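Local coordinates for restriction endonuclease (Mycobacterium sp., PDB 4F0Q), which cleaves DNA that carries methylated cytosine, acting as a tetrameric modification-dependent restriction endonuclease, at residues Pro71-Gly76 against Ser80-Ile85; Ile339-Leu344 against Thr348-Leu353; Ala35-Val40 against Leu51-Gly56. All coordinates share one frame; numbering follows the deposited sequence.

Contact 1 of 3, residues Pro71-Gly76 against Ser80-Ile85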
loop_
_atom_site.group_PDB
_atom_site.type_symbol
_atom_site.label_atom_id
_atom_site.label_comp_id
_atom_site.label_asym_id
_atom_site.label_seq_id
_atom_site.Cartn_x
_atom_site.Cartn_y
_atom_site.Cartn_z
ATOM N N PRO A 71 43.425 -0.300 2.050
ATOM C CA PRO A 71 44.796 -0.001 2.474
ATOM C C PRO A 71 45.102 -0.625 3.830
ATOM O O PRO A 71 44.181 -1.052 4.529
ATOM C CB PRO A 71 44.800 1.528 2.592
ATOM C CG PRO A 71 43.668 1.983 1.733
ATOM C CD PRO A 71 42.625 0.924 1.868
ATOM N N ALA A 72 46.380 -0.676 4.194
ATOM C CA ALA A 72 46.787 -1.218 5.486
ATOM C C ALA A 72 46.187 -0.403 6.627
ATOM O O ALA A 72 46.067 0.819 6.534
ATOM C CB ALA A 72 48.304 -1.246 5.595
ATOM N N GLU A 73 45.807 -1.089 7.699
ATOM C CA GLU A 73 45.118 -0.459 8.821
ATOM C C GLU A 73 45.967 0.610 9.509
ATOM O O GLU A 73 47.163 0.421 9.729
ATOM C CB GLU A 73 44.672 -1.516 9.832
ATOM C CG GLU A 73 43.678 -1.005 10.854
ATOM C CD GLU A 73 43.114 -2.108 11.726
ATOM O OE1 GLU A 73 43.666 -3.228 11.703
ATOM O OE2 GLU A 73 42.113 -1.855 12.432
ATOM N N VAL A 74 45.335 1.730 9.844
ATOM C CA VAL A 74 46.026 2.846 10.484
ATOM C C VAL A 74 45.915 2.785 12.004
ATOM O O VAL A 74 44.818 2.694 12.553
ATOM C CB VAL A 74 45.469 4.201 10.003
ATOM C CG1 VAL A 74 46.120 5.347 10.764
ATOM C CG2 VAL A 74 45.679 4.362 8.507
ATOM N N VAL A 75 47.060 2.835 12.679
ATOM C CA VAL A 75 47.084 2.874 14.134
ATOM C C VAL A 75 47.022 4.321 14.616
ATOM O O VAL A 75 48.003 5.058 14.524
ATOM C CB VAL A 75 48.344 2.195 14.704
ATOM C CG1 VAL A 75 48.324 2.224 16.224
ATOM C CG2 VAL A 75 48.448 0.765 14.198
ATOM N N GLY A 76 45.860 4.723 15.118
ATOM C CA GLY A 76 45.674 6.075 15.607
ATOM C C GLY A 76 46.054 6.211 17.067
ATOM O O GLY A 76 46.388 5.220 17.718
ATOM N N SER A 80 43.278 1.704 16.659
ATOM C CA SER A 80 43.526 1.360 15.266
ATOM C C SER A 80 42.223 1.427 14.475
ATOM O O SER A 80 41.144 1.212 15.028
ATOM C CB SER A 80 44.138 -0.038 15.168
ATOM O OG SER A 80 44.517 -0.336 13.836
ATOM N N ARG A 81 42.321 1.729 13.184
ATOM C CA ARG A 81 41.130 1.892 12.358
ATOM C C ARG A 81 41.391 1.643 10.873
ATOM O O ARG A 81 42.479 1.913 10.365
ATOM C CB ARG A 81 40.546 3.296 12.541
ATOM C CG ARG A 81 41.416 4.404 11.965
ATOM C CD ARG A 81 40.736 5.757 12.045
ATOM N NE ARG A 81 41.548 6.807 11.437
ATOM C CZ ARG A 81 42.489 7.490 12.079
ATOM N NH1 ARG A 81 42.740 7.235 13.357
ATOM N NH2 ARG A 81 43.179 8.429 11.447
ATOM N N ARG A 82 40.377 1.129 10.185
ATOM C CA ARG A 82 40.430 0.976 8.738
ATOM C C ARG A 82 39.961 2.276 8.089
ATOM O O ARG A 82 38.834 2.719 8.312
ATOM C CB ARG A 82 39.547 -0.189 8.291
ATOM C CG ARG A 82 39.787 -0.642 6.860
ATOM C CD ARG A 82 41.045 -1.490 6.751
ATOM N NE ARG A 82 40.964 -2.693 7.577
ATOM C CZ ARG A 82 41.861 -3.673 7.560
ATOM N NH1 ARG A 82 42.911 -3.599 6.754
ATOM N NH2 ARG A 82 41.706 -4.731 8.346
ATOM N N ALA A 83 40.834 2.885 7.291
ATOM C CA ALA A 83 40.558 4.185 6.686
ATOM C C ALA A 83 39.333 4.169 5.775
ATOM O O ALA A 83 38.419 4.978 5.938
ATOM C CB ALA A 83 41.777 4.680 5.925
ATOM N N LEU A 84 39.322 3.249 4.817
ATOM C CA LEU A 84 38.214 3.148 3.873
ATOM C C LEU A 84 38.243 1.821 3.129
ATOM O O LEU A 84 39.213 1.069 3.213
ATOM C CB LEU A 84 38.254 4.298 2.861
ATOM C CG LEU A 84 39.181 4.162 1.646
ATOM C CD1 LEU A 84 38.886 5.257 0.634
ATOM C CD2 LEU A 84 40.649 4.195 2.046
ATOM N N ILE A 85 37.166 1.541 2.404
ATOM C CA ILE A 85 37.121 0.401 1.500
ATOM C C ILE A 85 36.793 0.877 0.090
ATOM O O ILE A 85 35.720 1.427 -0.158
ATOM C CB ILE A 85 36.095 -0.653 1.949
ATOM C CG1 ILE A 85 36.544 -1.308 3.258
ATOM C CG2 ILE A 85 35.914 -1.711 0.872
ATOM C CD1 ILE A 85 35.624 -2.404 3.735
HETATM O O HOH W 1 44.076 2.288 6.492
#
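Val74 and Arg81 face each other as an antiparallel hydrogen-bonded pair, the centre of a very short beta hairpin. Val74 N donates a hydrogen bond to Arg81 O at 2.9 Å. Arg81 N returns a bond to Val74 O at 2.8 Å. Ser80 OG adds a weak bond to Val74 O, and Ser80 CA brings the same oxygen a CA-H...O contact at 3.3 Å. Val75 and Ser80 form the next, non-hydrogen-bonded pair. Glu73, just before strand 74-75, reaches across to Ser80 and Arg81. Its CG is anti to the backbone N (chi1 -166°) and the chain runs on extended, which lays CG against Arg81 O and the carboxylate beside, but not bonded to, Ser80 OG. The Arg82 chain folds back at chi2 and chi3, bringing its guanidinium to the other segment. Glu73 CB sits over one face of that group, 4.1 Å above the plane and toward its rim, while Pro71 O lies at the edge. Glu73 OE1 is 4.2 Å from Arg82 NH2; any attraction is probably a matter of charge only, since no N-H points at the oxygen. At the far end Pro71 CG meets Leu84 CD2 at 3.8 Å, the two side chains crossing at about a right angle. A water donates to Ala72 O and accepts a weak bond from Ala83 N. With CG between the backbone N and the carbonyl carbon (chi1 69°) and the rest extended, Arg81 carries its guanidinium to where Val74 CG1 lies over one face, toward the rim. Arg81 NE donates to Arg227 O, at the end of helix 222-227, and Arg81 NH1 to Leu232 O in the loop that follows. Leu84 packs on Phe157 of strand 156-166, and Ile85 starts strand 85-89, which pairs with that strand in the large mixed sheet.

Contact 2 of 3, residues Ile339-Leu344 against Thr348-Leu353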
loop_
_atom_site.group_PDB
_atom_site.type_symbol
_atom_site.label_atom_id
_atom_site.label_comp_id
_atom_site.label_asym_id
_atom_site.label_seq_id
_atom_site.Cartn_x
_atom_site.Cartn_y
_atom_site.Cartn_z
ATOM N N ILE A 339 0.666 -8.621 0.472
ATOM C CA ILE A 339 1.896 -8.209 1.136
ATOM C C ILE A 339 1.608 -7.804 2.576
ATOM O O ILE A 339 0.671 -7.057 2.839
ATOM C CB ILE A 339 2.570 -7.029 0.407
ATOM C CG1 ILE A 339 2.890 -7.403 -1.040
ATOM C CG2 ILE A 339 3.837 -6.597 1.134
ATOM C CD1 ILE A 339 3.532 -6.286 -1.820
ATOM N N ASP A 340 2.407 -8.307 3.510
ATOM C CA ASP A 340 2.266 -7.915 4.906
ATOM C C ASP A 340 3.181 -6.737 5.214
ATOM O O ASP A 340 4.373 -6.915 5.466
ATOM C CB ASP A 340 2.571 -9.092 5.833
ATOM C CG ASP A 340 1.573 -10.224 5.684
ATOM O OD1 ASP A 340 0.421 -9.952 5.287
ATOM O OD2 ASP A 340 1.942 -11.382 5.967
ATOM N N MET A 341 2.617 -5.533 5.186
ATOM C CA MET A 341 3.396 -4.318 5.407
ATOM C C MET A 341 3.573 -4.017 6.891
ATOM O O MET A 341 2.599 -3.878 7.630
ATOM C CB MET A 341 2.760 -3.128 4.685
ATOM C CG MET A 341 2.823 -3.230 3.169
ATOM S SD MET A 341 2.159 -1.784 2.319
ATOM C CE MET A 341 3.282 -0.510 2.881
ATOM N N GLY A 342 4.828 -3.916 7.315
ATOM C CA GLY A 342 5.151 -3.695 8.712
ATOM C C GLY A 342 6.199 -4.683 9.182
ATOM O O GLY A 342 7.131 -5.006 8.446
ATOM N N SER A 343 6.046 -5.165 10.411
ATOM C CA SER A 343 6.973 -6.144 10.966
ATOM C C SER A 343 6.232 -7.399 11.414
ATOM O O SER A 343 5.057 -7.581 11.099
ATOM C CB SER A 343 7.759 -5.546 12.134
ATOM O OG SER A 343 6.904 -5.214 13.214
ATOM N N LEU A 344 6.925 -8.258 12.152
ATOM C CA LEU A 344 6.351 -9.521 12.598
ATOM C C LEU A 344 5.240 -9.304 13.624
ATOM O O LEU A 344 4.183 -9.930 13.547
ATOM C CB LEU A 344 7.445 -10.431 13.166
ATOM C CG LEU A 344 7.082 -11.872 13.530
ATOM C CD1 LEU A 344 8.213 -12.815 13.149
ATOM C CD2 LEU A 344 6.769 -11.999 15.015
ATOM N N THR A 348 0.051 -4.862 8.609
ATOM C CA THR A 348 -1.266 -4.836 7.989
ATOM C C THR A 348 -1.197 -5.478 6.602
ATOM O O THR A 348 -0.195 -5.343 5.894
ATOM C CB THR A 348 -1.853 -3.400 7.917
ATOM O OG1 THR A 348 -3.256 -3.463 7.632
ATOM C CG2 THR A 348 -1.153 -2.567 6.851
ATOM N N PRO A 349 -2.249 -6.221 6.226
ATOM C CA PRO A 349 -2.279 -6.889 4.923
ATOM C C PRO A 349 -2.756 -5.971 3.799
ATOM O O PRO A 349 -3.836 -5.385 3.888
ATOM C CB PRO A 349 -3.283 -8.024 5.142
ATOM C CG PRO A 349 -4.205 -7.503 6.187
ATOM C CD PRO A 349 -3.379 -6.622 7.084
ATOM N N VAL A 350 -1.943 -5.843 2.756
ATOM C CA VAL A 350 -2.346 -5.113 1.561
ATOM C C VAL A 350 -2.538 -6.075 0.389
ATOM O O VAL A 350 -1.662 -6.892 0.083
ATOM C CB VAL A 350 -1.354 -3.979 1.196
ATOM C CG1 VAL A 350 -1.431 -2.859 2.221
ATOM C CG2 VAL A 350 0.062 -4.505 1.090
ATOM N N VAL A 351 -3.700 -5.983 -0.248
ATOM C CA VAL A 351 -4.064 -6.891 -1.329
ATOM C C VAL A 351 -3.411 -6.479 -2.644
ATOM O O VAL A 351 -3.446 -5.309 -3.033
ATOM C CB VAL A 351 -5.593 -6.962 -1.507
ATOM C CG1 VAL A 351 -5.963 -7.979 -2.576
ATOM C CG2 VAL A 351 -6.258 -7.311 -0.186
ATOM N N VAL A 352 -2.810 -7.452 -3.321
ATOM C CA VAL A 352 -2.138 -7.202 -4.587
ATOM C C VAL A 352 -2.961 -7.726 -5.759
ATOM O O VAL A 352 -3.241 -8.919 -5.852
ATOM C CB VAL A 352 -0.744 -7.856 -4.622
ATOM C CG1 VAL A 352 -0.063 -7.581 -5.953
ATOM C CG2 VAL A 352 0.107 -7.352 -3.468
ATOM N N LEU A 353 -3.351 -6.820 -6.648
ATOM C CA LEU A 353 -4.073 -7.194 -7.855
ATOM C C LEU A 353 -3.104 -7.270 -9.027
ATOM O O LEU A 353 -2.418 -6.298 -9.345
ATOM C CB LEU A 353 -5.196 -6.197 -8.149
ATOM C CG LEU A 353 -6.564 -6.463 -7.512
ATOM C CD1 LEU A 353 -6.479 -6.510 -5.993
ATOM C CD2 LEU A 353 -7.572 -5.413 -7.956
#
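Ile339 O accepts from Val350 N at 2.9 Å, in a nearly straight bond with an N-H...O angle of 179°. Ile339 N returns a bond to Val350 O, so the two residues form a hydrogen-bonded antiparallel pair. Met341 and Thr348 make a second such pair. Their bonds are equally short, but both donors are tilted from the carbonyl planes. On the face of Ile339, Met341, Thr348 and Val350 the side chains that touch across the strands are mostly apolar. Val350 CG1 is anti to the carbonyl carbon (chi1 -70°), which puts CG2 between the backbone N and the carbonyl carbon. There Val350 CG2 meets Ile339 CB at 3.6 Å and Met341 SD at 3.6 Å. The Met341 chain crosses Val350 at about a right angle. Farther along, Ile339 CG1 rests on Val352 CG2 at 3.7 Å. Phe312 of helix 297-314 and Ile382 of strand 381-387 cover these two residues. On the other face Asp340 OD1 lies 4.1 Å from Pro349 CA, and Asp340 OD2 is held by a salt bridge to Lys320. Met341 also packs on Met341 of a second subunit. This is the hairpin of strands 335-342 and 347-357 in the five-stranded mixed sheet, as in the PD-(D/E)XK nuclease fold.

Contact 3 of 3, residues Ala35-Val40 against Leu51-Gly56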
loop_
_atom_site.group_PDB
_atom_site.type_symbol
_atom_site.label_atom_id
_atom_site.label_comp_id
_atom_site.label_asym_id
_atom_site.label_seq_id
_atom_site.Cartn_x
_atom_site.Cartn_y
_atom_site.Cartn_z
ATOM N N ALA A 35 50.554 4.530 -12.561
ATOM C CA ALA A 35 50.507 5.987 -12.521
ATOM C C ALA A 35 51.096 6.530 -11.226
ATOM O O ALA A 35 51.068 5.864 -10.192
ATOM C CB ALA A 35 49.079 6.480 -12.696
ATOM N N ASN A 36 51.633 7.743 -11.292
ATOM C CA ASN A 36 52.217 8.380 -10.120
ATOM C C ASN A 36 51.177 9.154 -9.319
ATOM O O ASN A 36 49.989 9.129 -9.641
ATOM C CB ASN A 36 53.368 9.301 -10.524
ATOM C CG ASN A 36 52.917 10.439 -11.415
ATOM O OD1 ASN A 36 52.558 11.513 -10.934
ATOM N ND2 ASN A 36 52.933 10.208 -12.723
ATOM N N GLN A 37 51.632 9.844 -8.281
ATOM C CA GLN A 37 50.737 10.551 -7.378
ATOM C C GLN A 37 51.006 12.049 -7.400
ATOM O O GLN A 37 50.557 12.785 -6.521
ATOM C CB GLN A 37 50.898 10.009 -5.959
ATOM C CG GLN A 37 50.682 8.509 -5.853
ATOM C CD GLN A 37 51.225 7.932 -4.561
ATOM O OE1 GLN A 37 52.101 7.066 -4.578
ATOM N NE2 GLN A 37 50.711 8.410 -3.434
ATOM N N ARG A 38 51.737 12.497 -8.416
ATOM C CA ARG A 38 52.113 13.901 -8.530
ATOM C C ARG A 38 51.182 14.667 -9.466
ATOM O O ARG A 38 50.644 15.711 -9.097
ATOM C CB ARG A 38 53.562 14.029 -9.009
ATOM N N ASP A 39 50.994 14.146 -10.673
ATOM C CA ASP A 39 50.160 14.812 -11.669
ATOM C C ASP A 39 48.681 14.810 -11.292
ATOM O O ASP A 39 48.112 13.770 -10.965
ATOM C CB ASP A 39 50.364 14.190 -13.055
ATOM C CG ASP A 39 50.481 12.679 -13.009
ATOM O OD1 ASP A 39 50.001 12.069 -12.029
ATOM O OD2 ASP A 39 51.053 12.099 -13.955
ATOM N N VAL A 40 48.066 15.986 -11.344
ATOM C CA VAL A 40 46.662 16.138 -10.982
ATOM C C VAL A 40 45.751 15.702 -12.124
ATOM O O VAL A 40 44.536 15.590 -11.953
ATOM C CB VAL A 40 46.337 17.596 -10.614
ATOM C CG1 VAL A 40 47.318 18.108 -9.572
ATOM C CG2 VAL A 40 46.373 18.477 -11.853
ATOM N N LEU A 51 44.338 11.862 -6.697
ATOM C CA LEU A 51 43.116 12.238 -5.998
ATOM C C LEU A 51 42.956 11.460 -4.695
ATOM O O LEU A 51 42.496 12.003 -3.692
ATOM C CB LEU A 51 41.901 12.018 -6.905
ATOM C CG LEU A 51 40.533 12.446 -6.369
ATOM C CD1 LEU A 51 40.518 13.933 -6.045
ATOM C CD2 LEU A 51 39.440 12.100 -7.369
ATOM N N THR A 52 43.349 10.191 -4.715
ATOM C CA THR A 52 43.193 9.325 -3.549
ATOM C C THR A 52 44.397 9.379 -2.613
ATOM O O THR A 52 44.264 9.171 -1.407
ATOM C CB THR A 52 42.946 7.863 -3.961
ATOM O OG1 THR A 52 44.022 7.408 -4.791
ATOM C CG2 THR A 52 41.639 7.744 -4.723
ATOM N N SER A 53 45.571 9.654 -3.171
ATOM C CA SER A 53 46.793 9.710 -2.380
ATOM C C SER A 53 47.841 10.601 -3.034
ATOM O O SER A 53 48.775 10.101 -3.658
ATOM C CB SER A 53 47.364 8.306 -2.183
ATOM O OG SER A 53 48.554 8.345 -1.417
ATOM N N PRO A 54 47.693 11.927 -2.881
ATOM C CA PRO A 54 48.604 12.897 -3.501
ATOM C C PRO A 54 50.046 12.717 -3.034
ATOM O O PRO A 54 50.279 12.318 -1.893
ATOM C CB PRO A 54 48.050 14.247 -3.030
ATOM C CG PRO A 54 47.275 13.933 -1.799
ATOM C CD PRO A 54 46.684 12.582 -2.033
ATOM N N GLY A 55 50.997 13.009 -3.916
ATOM C CA GLY A 55 52.405 12.801 -3.630
ATOM C C GLY A 55 52.934 13.619 -2.469
ATOM O O GLY A 55 53.880 13.212 -1.795
ATOM N N GLY A 56 52.321 14.775 -2.230
ATOM C CA GLY A 56 52.745 15.652 -1.155
ATOM C C GLY A 56 52.349 15.142 0.218
ATOM O O GLY A 56 52.727 15.723 1.237
#
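Gln37 reaches across to Ser53 and Gly55 and makes nearly the whole contact. Its amide NE2 donates to Ser53 O at 2.6 Å, with an almost straight N-H...O angle of 172°. The acceptor lies in the Gln37 amide plane, though NE2 itself is tilted from the Ser53 carbonyl plane. Gln37 CG is anti to the carbonyl carbon (chi1 -56°); this torsion curls the chain past Ser53 O, with CB, CG and NE2 all near it. The backbone adds a second link: Gly55 N donates to Gln37 O at 2.7 Å, coming from above the carbonyl plane. Pro54 CA brings a CA-H...O contact to the same Gln37 O. Ser53 OG comes near Gln37 NE2 but is not bonded to it; its hydrogen bond is with Pro60 O. The tight part ends there. Toward solvent lies Gly55, exposed although its N is bonded; Asn36, also exposed, does not meet the other segment. In its own loop Asn36 OD1 accepts from Arg38 N at 2.8 Å and from Asp39 N at 3.1 Å, an Asx turn and an Asx motif, consistent with a loop held by its own side chain. Gln37 NE2 is shared by two carbonyls, Ser53 O and Leu59 O, of the chain that follows helix 48-52. The link is almost wholly polar, and two carbonyl acceptors on NE2 probably fix which way round the Gln37 amide lies.

In the fold
Contact 2 is buried; contacts 1 and 3 are only partly so. Contacts 1 and 2 are both antiparallel hairpins, but contact 2 joins two longer strands of the nuclease sheet and packs apolar side chains, while contact 1 is a ladder of two bridge pairs flanked by arginines and a glutamate. Contact 3 is no strand pairing: it joins a loop to the residues just after helix 48-52 through a side-chain amide and one backbone bond. No elements are shared. Contacts 1 and 3 lie on the same side of the chain centre, about 19 Å apart between centres. Contacts 2 and 3 lie on opposite sides, with centres about 53 Å apart; those of contacts 1 and 2 are about 43 Å apart.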